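Local coordinates for phytase (PDB 3ZHC), which is a phytase of the histidine phosphatase superfamily (branch 2), a family of enzymes built on a mixed beta sheet flanked by helices, at residues V105-T111 against I132-Q137; E31-I35 against P315-L319; L188-L192 against L238-F242. The protein carries 2 engineered substitutions. All coordinates share one frame; numbering follows the deposited sequence. Where two conformers were deposited one is given.

Contact 1 of 3, residues V105-T111 against I132-Q137; sequences VAVIADT and IQVHYQ. With FMT (formic acid), chain T.
Val-107 O takes the backbone N-H of His-135 and lies against the edge of the same residue's ring. It accepts from His-135 N at 2.9 Å (N-H...O 160°), the donor standing well tilted from the carbonyl plane, and is 3.4 Å from His-135 CD2 at the imidazole edge. With CG anti to its carbonyl carbon (chi1 -64°), the His-135 ring turns this edge to the neighbouring strand, while Gln-133 CD covers one ring face near the rim. His-135 NE2, further round the ring edge, donates a nearly straight bond to O2 of a formic acid molecule, 2.8 Å away. Ala-109 N returns to His-135 O at 2.8 Å, giving the alternating bonds of a parallel pair.

On the face of Val-107 and Val-134, as against that of Ile-108 and His-135, Val-134 CG1 lies 3.8 Å from Ala-109 CB and also touches Val-107 CG1, the two valines approaching at a slant. Val-105 stands roughly perpendicular to Ile-132, its CB 3.9 Å from Ile-132 CD1. Leu-123 of helix 113-126 packs on Val-107, Ile-132 and Val-134, as expected for a beta-alpha-beta unit.

Waters join Val-107 N to Gln-133 O and Ala-109 O to Gln-137 N, continuing the pairing at both ends of the short partner strand. The first also donates to O1 of the formic acid, which, probably from the crystallisation liquor, is thus held by both His-135 and water.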
loop_
_atom_site.group_PDB
_atom_site.type_symbol
_atom_site.label_atom_id
_atom_site.label_comp_id
_atom_site.label_asym_id
_atom_site.label_seq_id
_atom_site.Cartn_x
_atom_site.Cartn_y
_atom_site.Cartn_z
ATOM N N VAL B 105 4.984 -30.560 21.503
ATOM C CA VAL B 105 4.424 -30.187 20.216
ATOM C C VAL B 105 3.077 -30.862 20.030
ATOM O O VAL B 105 2.940 -32.049 20.281
ATOM C CB VAL B 105 5.378 -30.550 19.039
ATOM C CG1 VAL B 105 4.759 -30.162 17.687
ATOM C CG2 VAL B 105 6.725 -29.863 19.206
ATOM N N ALA B 106 2.091 -30.073 19.601
ATOM C CA ALA B 106 0.759 -30.555 19.266
ATOM C C ALA B 106 0.313 -29.881 17.957
ATOM O O ALA B 106 0.642 -28.722 17.713
ATOM C CB ALA B 106 -0.208 -30.270 20.373
ATOM N N VAL B 107 -0.420 -30.616 17.124
ATOM C CA VAL B 107 -0.936 -30.087 15.850
ATOM C C VAL B 107 -2.441 -30.335 15.730
ATOM O O VAL B 107 -2.913 -31.428 16.015
ATOM C CB VAL B 107 -0.196 -30.691 14.641
ATOM C CG1 VAL B 107 -0.851 -30.245 13.300
ATOM C CG2 VAL B 107 1.262 -30.300 14.681
ATOM N N ILE B 108 -3.169 -29.293 15.318
ATOM C CA ILE B 108 -4.600 -29.356 15.032
ATOM C C ILE B 108 -4.810 -28.972 13.576
ATOM O O ILE B 108 -4.213 -28.011 13.101
ATOM C CB ILE B 108 -5.400 -28.373 15.886
ATOM C CG1 ILE B 108 -5.289 -28.725 17.378
ATOM C CG2 ILE B 108 -6.875 -28.351 15.442
ATOM C CD1 ILE B 108 -5.854 -27.669 18.282
ATOM N N ALA B 109 -5.660 -29.722 12.878
ATOM C CA ALA B 109 -6.003 -29.438 11.495
ATOM C C ALA B 109 -7.507 -29.484 11.293
ATOM O O ALA B 109 -8.228 -30.263 11.978
ATOM C CB ALA B 109 -5.307 -30.435 10.552
ATOM N N ASP B 110 -7.990 -28.660 10.354
ATOM C CA ASP B 110 -9.373 -28.693 9.948
ATOM C C ASP B 110 -9.565 -30.041 9.162
ATOM O O ASP B 110 -8.590 -30.667 8.749
ATOM C CB ASP B 110 -9.710 -27.448 9.121
ATOM C CG ASP B 110 -11.202 -27.254 8.881
ATOM O OD1 ASP B 110 -12.063 -28.028 9.400
ATOM O OD2 ASP B 110 -11.520 -26.310 8.158
ATOM N N THR B 111 -10.819 -30.463 8.968
ATOM C CA THR B 111 -11.126 -31.801 8.377
ATOM C C THR B 111 -10.777 -31.976 6.877
ATOM O O THR B 111 -10.848 -33.095 6.361
ATOM C CB THR B 111 -12.603 -32.159 8.600
ATOM O OG1 THR B 111 -13.424 -31.149 8.025
ATOM C CG2 THR B 111 -12.902 -32.242 10.095
ATOM N N ILE B 132 4.643 -37.549 15.345
ATOM C CA ILE B 132 3.755 -36.631 16.085
ATOM C C ILE B 132 2.375 -36.615 15.381
ATOM O O ILE B 132 2.295 -36.483 14.173
ATOM C CB ILE B 132 4.329 -35.207 16.202
ATOM C CG1 ILE B 132 5.616 -35.222 17.042
ATOM C CG2 ILE B 132 3.305 -34.261 16.818
ATOM C CD1 ILE B 132 6.294 -33.880 17.157
ATOM N N GLN B 133 1.319 -36.751 16.168
ATOM C CA GLN B 133 -0.048 -36.805 15.660
ATOM C C GLN B 133 -0.577 -35.460 15.110
ATOM O O GLN B 133 -0.252 -34.393 15.638
ATOM C CB GLN B 133 -0.985 -37.295 16.777
ATOM C CG GLN B 133 -2.504 -37.336 16.410
ATOM C CD GLN B 133 -3.366 -38.029 17.453
ATOM O OE1 GLN B 133 -4.586 -38.061 17.330
ATOM N NE2 GLN B 133 -2.739 -38.583 18.479
ATOM N N VAL B 134 -1.394 -35.560 14.049
ATOM C CA VAL B 134 -2.139 -34.454 13.495
ATOM C C VAL B 134 -3.565 -34.684 13.966
ATOM O O VAL B 134 -4.217 -35.624 13.514
ATOM C CB VAL B 134 -2.075 -34.403 11.939
ATOM C CG1 VAL B 134 -2.932 -33.255 11.395
ATOM C CG2 VAL B 134 -0.631 -34.271 11.451
ATOM N N HIS B 135 -4.047 -33.840 14.892
ATOM C CA HIS B 135 -5.422 -33.957 15.397
ATOM C C HIS B 135 -6.418 -33.299 14.440
ATOM O O HIS B 135 -6.116 -32.268 13.813
ATOM C CB HIS B 135 -5.570 -33.333 16.791
ATOM C CG HIS B 135 -4.776 -34.019 17.851
ATOM N ND1 HIS B 135 -5.261 -35.089 18.567
ATOM C CD2 HIS B 135 -3.534 -33.786 18.319
ATOM C CE1 HIS B 135 -4.345 -35.484 19.430
ATOM N NE2 HIS B 135 -3.286 -34.709 19.298
ATOM N N TYR B 136 -7.596 -33.907 14.344
ATOM C CA TYR B 136 -8.708 -33.410 13.523
ATOM C C TYR B 136 -9.969 -34.179 13.884
ATOM O O TYR B 136 -9.877 -35.294 14.395
ATOM C CB TYR B 136 -8.414 -33.554 12.005
ATOM C CG TYR B 136 -8.050 -34.979 11.573
ATOM C CD1 TYR B 136 -6.737 -35.428 11.654
ATOM C CD2 TYR B 136 -9.025 -35.870 11.092
ATOM C CE1 TYR B 136 -6.379 -36.736 11.266
ATOM C CE2 TYR B 136 -8.680 -37.183 10.700
ATOM C CZ TYR B 136 -7.348 -37.600 10.797
ATOM O OH TYR B 136 -6.991 -38.849 10.429
ATOM N N GLN B 137 -11.139 -33.588 13.616
ATOM C CA GLN B 137 -12.417 -34.270 13.868
ATOM C C GLN B 137 -12.515 -35.449 12.920
ATOM O O GLN B 137 -12.285 -35.294 11.736
ATOM C CB GLN B 137 -13.632 -33.325 13.692
ATOM C CG GLN B 137 -13.643 -32.111 14.632
ATOM C CD GLN B 137 -13.677 -32.495 16.115
ATOM O OE1 GLN B 137 -12.751 -32.184 16.870
ATOM N NE2 GLN B 137 -14.735 -33.177 16.527
HETATM C C FMT T . -0.002 -34.636 21.248
HETATM O O1 FMT T . 0.902 -34.397 20.428
HETATM O O2 FMT T . -1.072 -35.175 20.950
HETATM O O HOH W 1 -0.436 -33.244 18.036
HETATM O O HOH W 2 -10.784 -31.029 12.491
#

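Contact 2 of 3, residues E31-I35 against P315-L319; sequences ERVVI and PVSLL
Val-33 O is approached by three groups: Leu-319 N donates to it at 3.0 Å in a nearly straight bond (167°), Leu-318 CA adds a CA-H...O contact at 3.4 Å, and a water sits close by. Ser-317 O plays a similar part one step back, accepting from Val-33 N at 2.7 Å with a more bent N-H...O angle of 141°, and Ile-35 N closes on Leu-319 O at 2.8 Å. These bonds make 31-35 and 318-319 parallel neighbours in the central mixed sheet of the histidine phosphatase fold. On its other edge the first strand carries a classic beta bulge, Glu-31 and Arg-32 both facing Lys-358.

On one face of the sheet Val-33 and Leu-318 project alongside each other, and Leu-318 CD1 reaches on to Ile-35 CD1, 3.6 Å away; Phe-88 of helix 71-90 packs on all three residues. Val-34 and Leu-319 face helix 282-301 instead.

Arg-32 runs extended from CG to NE, which carries its guanidinium out to Pro-315, the residue after a cis peptide bond. Pro-315 CB rests over the centre of one guanidinium face, 3.5 Å from Arg-32 CZ, while NH1 and NH2 donate to Ala-299 O and Thr-302 O.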
loop_
_atom_site.group_PDB
_atom_site.type_symbol
_atom_site.label_atom_id
_atom_site.label_comp_id
_atom_site.label_asym_id
_atom_site.label_seq_id
_atom_site.Cartn_x
_atom_site.Cartn_y
_atom_site.Cartn_z
ATOM N N GLU B 31 8.985 -19.031 25.731
ATOM C CA GLU B 31 8.390 -20.152 26.498
ATOM C C GLU B 31 7.303 -20.940 25.760
ATOM O O GLU B 31 7.200 -22.144 25.956
ATOM C CB GLU B 31 7.858 -19.643 27.853
ATOM C CG GLU B 31 8.984 -19.432 28.912
ATOM C CD GLU B 31 8.449 -19.209 30.334
ATOM O OE1 GLU B 31 7.353 -18.593 30.500
ATOM O OE2 GLU B 31 9.137 -19.652 31.293
ATOM N N ARG B 32 6.496 -20.254 24.932
ATOM C CA ARG B 32 5.387 -20.884 24.182
ATOM C C ARG B 32 5.112 -20.195 22.851
ATOM O O ARG B 32 5.311 -18.991 22.726
ATOM C CB ARG B 32 4.084 -20.847 24.984
ATOM C CG ARG B 32 4.146 -21.420 26.354
ATOM C CD ARG B 32 2.819 -21.393 26.996
ATOM N NE ARG B 32 2.866 -21.844 28.387
ATOM C CZ ARG B 32 1.805 -21.913 29.200
ATOM N NH1 ARG B 32 0.579 -21.562 28.775
ATOM N NH2 ARG B 32 1.964 -22.340 30.459
ATOM N N VAL B 33 4.653 -20.973 21.864
ATOM C CA VAL B 33 4.257 -20.445 20.555
ATOM C C VAL B 33 2.951 -21.087 20.076
ATOM O O VAL B 33 2.726 -22.272 20.259
ATOM C CB VAL B 33 5.378 -20.626 19.459
ATOM C CG1 VAL B 33 4.904 -20.126 18.061
ATOM C CG2 VAL B 33 6.657 -19.901 19.860
ATOM N N VAL B 34 2.094 -20.273 19.483
ATOM C CA VAL B 34 0.912 -20.758 18.796
ATOM C C VAL B 34 1.037 -20.245 17.385
ATOM O O VAL B 34 1.291 -19.071 17.187
ATOM C CB VAL B 34 -0.399 -20.286 19.422
ATOM C CG1 VAL B 34 -1.610 -20.838 18.622
ATOM C CG2 VAL B 34 -0.495 -20.725 20.859
ATOM N N ILE B 35 0.876 -21.146 16.408
ATOM C CA ILE B 35 0.893 -20.806 14.997
ATOM C C ILE B 35 -0.460 -21.127 14.417
ATOM O O ILE B 35 -0.935 -22.253 14.572
ATOM C CB ILE B 35 1.976 -21.595 14.221
ATOM C CG1 ILE B 35 3.375 -21.238 14.724
ATOM C CG2 ILE B 35 1.878 -21.322 12.688
ATOM C CD1 ILE B 35 4.529 -22.075 14.074
ATOM N N PRO B 315 -0.510 -26.965 28.687
ATOM C CA PRO B 315 0.231 -26.231 27.669
ATOM C C PRO B 315 1.224 -27.096 26.873
ATOM O O PRO B 315 1.558 -28.215 27.268
ATOM C CB PRO B 315 0.999 -25.200 28.492
ATOM C CG PRO B 315 1.326 -25.928 29.746
ATOM C CD PRO B 315 0.095 -26.781 30.020
ATOM N N VAL B 316 1.661 -26.540 25.753
ATOM C CA VAL B 316 2.683 -27.119 24.892
ATOM C C VAL B 316 3.563 -25.970 24.449
ATOM O O VAL B 316 3.119 -24.812 24.475
ATOM C CB VAL B 316 2.073 -27.856 23.671
ATOM C CG1 VAL B 316 1.239 -29.092 24.133
ATOM C CG2 VAL B 316 1.229 -26.913 22.820
ATOM N N SER B 317 4.793 -26.273 24.052
ATOM C CA SER B 317 5.740 -25.234 23.598
ATOM C C SER B 317 5.377 -24.685 22.224
ATOM O O SER B 317 5.591 -23.507 21.955
ATOM C CB SER B 317 7.190 -25.767 23.570
ATOM O OG SER B 317 7.593 -26.230 24.848
ATOM N N LEU B 318 4.842 -25.555 21.365
ATOM C CA LEU B 318 4.412 -25.197 20.019
ATOM C C LEU B 318 3.095 -25.879 19.705
ATOM O O LEU B 318 3.032 -27.101 19.677
ATOM C CB LEU B 318 5.480 -25.605 18.989
ATOM C CG LEU B 318 5.169 -25.418 17.497
ATOM C CD1 LEU B 318 4.894 -23.954 17.178
ATOM C CD2 LEU B 318 6.306 -25.952 16.653
ATOM N N LEU B 319 2.049 -25.075 19.490
ATOM C CA LEU B 319 0.746 -25.540 19.021
ATOM C C LEU B 319 0.628 -24.992 17.600
ATOM O O LEU B 319 0.591 -23.779 17.419
ATOM C CB LEU B 319 -0.389 -25.028 19.913
ATOM C CG LEU B 319 -1.840 -25.322 19.495
ATOM C CD1 LEU B 319 -2.143 -26.809 19.505
ATOM C CD2 LEU B 319 -2.855 -24.563 20.384
HETATM O O HOH W 3 7.959 -24.446 27.103
HETATM O O HOH W 4 1.727 -23.176 22.848
#

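Contact 3 of 3, residues L188-L192 against L238-F242; sequences LENVL and LTEIF
Aromatic contacts lead here, for the Phe-242 ring is inserted among three side chains of helix 182-192. Leu-188 CD1 comes to the edge of the ring near its plane, 3.7 Å from Phe-242 CE2, the two side chains nearly at right angles. Leu-192 CD2 is also at the edge, 4.1 Å from Phe-242 CZ, again with side chains roughly perpendicular. Val-191 and the phenylalanine instead run past one another head to tail, Val-191 CG1 lying 3.8 Å from Phe-242 CE2. The CB of Phe-242 already points toward helix 182-192, and with CG anti to the carbonyl carbon (chi1 -59°) the ring continues that way; one face of the ring, toward the rim, then lies against Leu-238 O of its own helix.

Purely aliphatic contacts flank the ring. Leu-238 CD1 meets the fork of Leu-192, 3.9 Å from Leu-192 CD2 and as close to CD1, one leucine set squarely across the other. Leu-188 CD1 also touches the methyl CG2 of Thr-239 at 4.0 Å. This is helix-to-helix packing within the helical part of the histidine phosphatase fold: the axes of 188-192 and 238-242 pass 11.9 Å apart at 60°, a wide separation bridged mainly by the leucines and the phenylalanine. Leu-267 of helix 260-280 packs on both Leu-188 and Thr-239, and Met-51 lies against Leu-238.

No hydrogen bond links the two segments. The polar groups here turn to other partners: Thr-239 OG1 bonds Ser-235 O in its own helix, Val-191 O accepts from Arg-257 NH1, and Leu-192 O is paired with Thr-55 OG1.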
loop_
_atom_site.group_PDB
_atom_site.type_symbol
_atom_site.label_atom_id
_atom_site.label_comp_id
_atom_site.label_asym_id
_atom_site.label_seq_id
_atom_site.Cartn_x
_atom_site.Cartn_y
_atom_site.Cartn_z
ATOM N N LEU B 188 -6.553 -7.374 -14.780
ATOM C CA LEU B 188 -7.143 -8.732 -14.832
ATOM C C LEU B 188 -7.729 -9.017 -16.235
ATOM O O LEU B 188 -7.482 -10.073 -16.805
ATOM C CB LEU B 188 -8.208 -8.939 -13.740
ATOM C CG LEU B 188 -8.953 -10.292 -13.736
ATOM C CD1 LEU B 188 -7.947 -11.454 -13.653
ATOM C CD2 LEU B 188 -9.933 -10.352 -12.610
ATOM N N GLU B 189 -8.490 -8.059 -16.757
ATOM C CA GLU B 189 -9.067 -8.133 -18.121
ATOM C C GLU B 189 -8.007 -8.327 -19.209
ATOM O O GLU B 189 -8.210 -9.123 -20.117
ATOM C CB GLU B 189 -9.890 -6.894 -18.402
ATOM C CG GLU B 189 -11.227 -6.870 -17.617
ATOM C CD GLU B 189 -11.814 -5.477 -17.466
ATOM O OE1 GLU B 189 -11.364 -4.537 -18.172
ATOM O OE2 GLU B 189 -12.732 -5.307 -16.630
ATOM N N ASN B 190 -6.883 -7.592 -19.099
ATOM C CA ASN B 190 -5.759 -7.741 -20.038
ATOM C C ASN B 190 -5.126 -9.129 -19.938
ATOM O O ASN B 190 -4.795 -9.739 -20.954
ATOM C CB ASN B 190 -4.693 -6.664 -19.797
ATOM C CG ASN B 190 -3.558 -6.721 -20.815
ATOM O OD1 ASN B 190 -3.759 -6.485 -22.000
ATOM N ND2 ASN B 190 -2.350 -7.038 -20.338
ATOM N N VAL B 191 -4.968 -9.622 -18.702
ATOM C CA VAL B 191 -4.370 -10.965 -18.457
ATOM C C VAL B 191 -5.273 -12.093 -19.033
ATOM O O VAL B 191 -4.781 -13.050 -19.625
ATOM C CB VAL B 191 -4.048 -11.161 -16.954
ATOM C CG1 VAL B 191 -3.621 -12.575 -16.647
ATOM C CG2 VAL B 191 -2.937 -10.155 -16.525
ATOM N N LEU B 192 -6.579 -11.951 -18.855
ATOM C CA LEU B 192 -7.552 -12.886 -19.399
ATOM C C LEU B 192 -7.810 -12.717 -20.908
ATOM O O LEU B 192 -8.399 -13.594 -21.519
ATOM C CB LEU B 192 -8.909 -12.703 -18.695
ATOM C CG LEU B 192 -9.080 -13.016 -17.219
ATOM C CD1 LEU B 192 -10.392 -12.442 -16.736
ATOM C CD2 LEU B 192 -9.021 -14.504 -16.988
ATOM N N LEU B 238 -9.974 -15.897 -9.480
ATOM C CA LEU B 238 -9.019 -15.954 -10.627
ATOM C C LEU B 238 -7.623 -15.497 -10.297
ATOM O O LEU B 238 -6.654 -16.181 -10.662
ATOM C CB LEU B 238 -9.544 -15.161 -11.828
ATOM C CG LEU B 238 -10.875 -15.624 -12.434
ATOM C CD1 LEU B 238 -11.105 -14.898 -13.761
ATOM C CD2 LEU B 238 -10.952 -17.145 -12.637
ATOM N N THR B 239 -7.507 -14.346 -9.614
ATOM C CA THR B 239 -6.195 -13.810 -9.237
ATOM C C THR B 239 -5.470 -14.750 -8.243
ATOM O O THR B 239 -4.237 -14.878 -8.287
ATOM C CB THR B 239 -6.299 -12.373 -8.687
ATOM O OG1 THR B 239 -7.218 -12.339 -7.606
ATOM C CG2 THR B 239 -6.788 -11.410 -9.786
ATOM N N GLU B 240 -6.233 -15.408 -7.364
ATOM C CA GLU B 240 -5.657 -16.408 -6.455
ATOM C C GLU B 240 -5.160 -17.610 -7.258
ATOM O O GLU B 240 -4.098 -18.162 -6.951
ATOM C CB GLU B 240 -6.668 -16.833 -5.387
ATOM C CG GLU B 240 -6.201 -17.930 -4.412
ATOM C CD GLU B 240 -5.026 -17.528 -3.476
ATOM O OE1 GLU B 240 -4.625 -16.331 -3.424
ATOM O OE2 GLU B 240 -4.523 -18.440 -2.781
ATOM N N ILE B 241 -5.927 -18.011 -8.287
ATOM C CA ILE B 241 -5.520 -19.135 -9.154
ATOM C C ILE B 241 -4.169 -18.795 -9.821
ATOM O O ILE B 241 -3.270 -19.636 -9.846
ATOM C CB ILE B 241 -6.604 -19.538 -10.189
ATOM C CG1 ILE B 241 -7.818 -20.131 -9.476
ATOM C CG2 ILE B 241 -6.056 -20.565 -11.188
ATOM C CD1 ILE B 241 -9.018 -20.401 -10.367
ATOM N N PHE B 242 -4.021 -17.577 -10.320
ATOM C CA PHE B 242 -2.726 -17.180 -10.926
ATOM C C PHE B 242 -1.578 -17.285 -9.915
ATOM O O PHE B 242 -0.514 -17.798 -10.260
ATOM C CB PHE B 242 -2.765 -15.790 -11.550
ATOM C CG PHE B 242 -3.795 -15.626 -12.656
ATOM C CD1 PHE B 242 -4.042 -16.644 -13.594
ATOM C CD2 PHE B 242 -4.507 -14.417 -12.777
ATOM C CE1 PHE B 242 -4.991 -16.467 -14.619
ATOM C CE2 PHE B 242 -5.458 -14.235 -13.800
ATOM C CZ PHE B 242 -5.700 -15.257 -14.715
#

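From the N terminus, residues 31-35 come first, but their partner 315-319 arrives some 280 residues later, so contact 2 closes a long loop that contains the other two contacts. Contact 1 opens and closes early inside it, across the short helical connection from 105-111 to 132-137. Contact 3 follows in series, with the Cys-200 to Cys-209 disulfide lying between its segments; no loops cross. Contacts 1 and 2 share the mixed sheet: strand 318-323 lies between strands 28-38 and 105-109, and Ala-106 N probably donates to Leu-318 O. Contact 3 stands on the opposite side of the chain's centre, its centre about 34 Å from that of contact 1, joining helices 182-192 and 231-247.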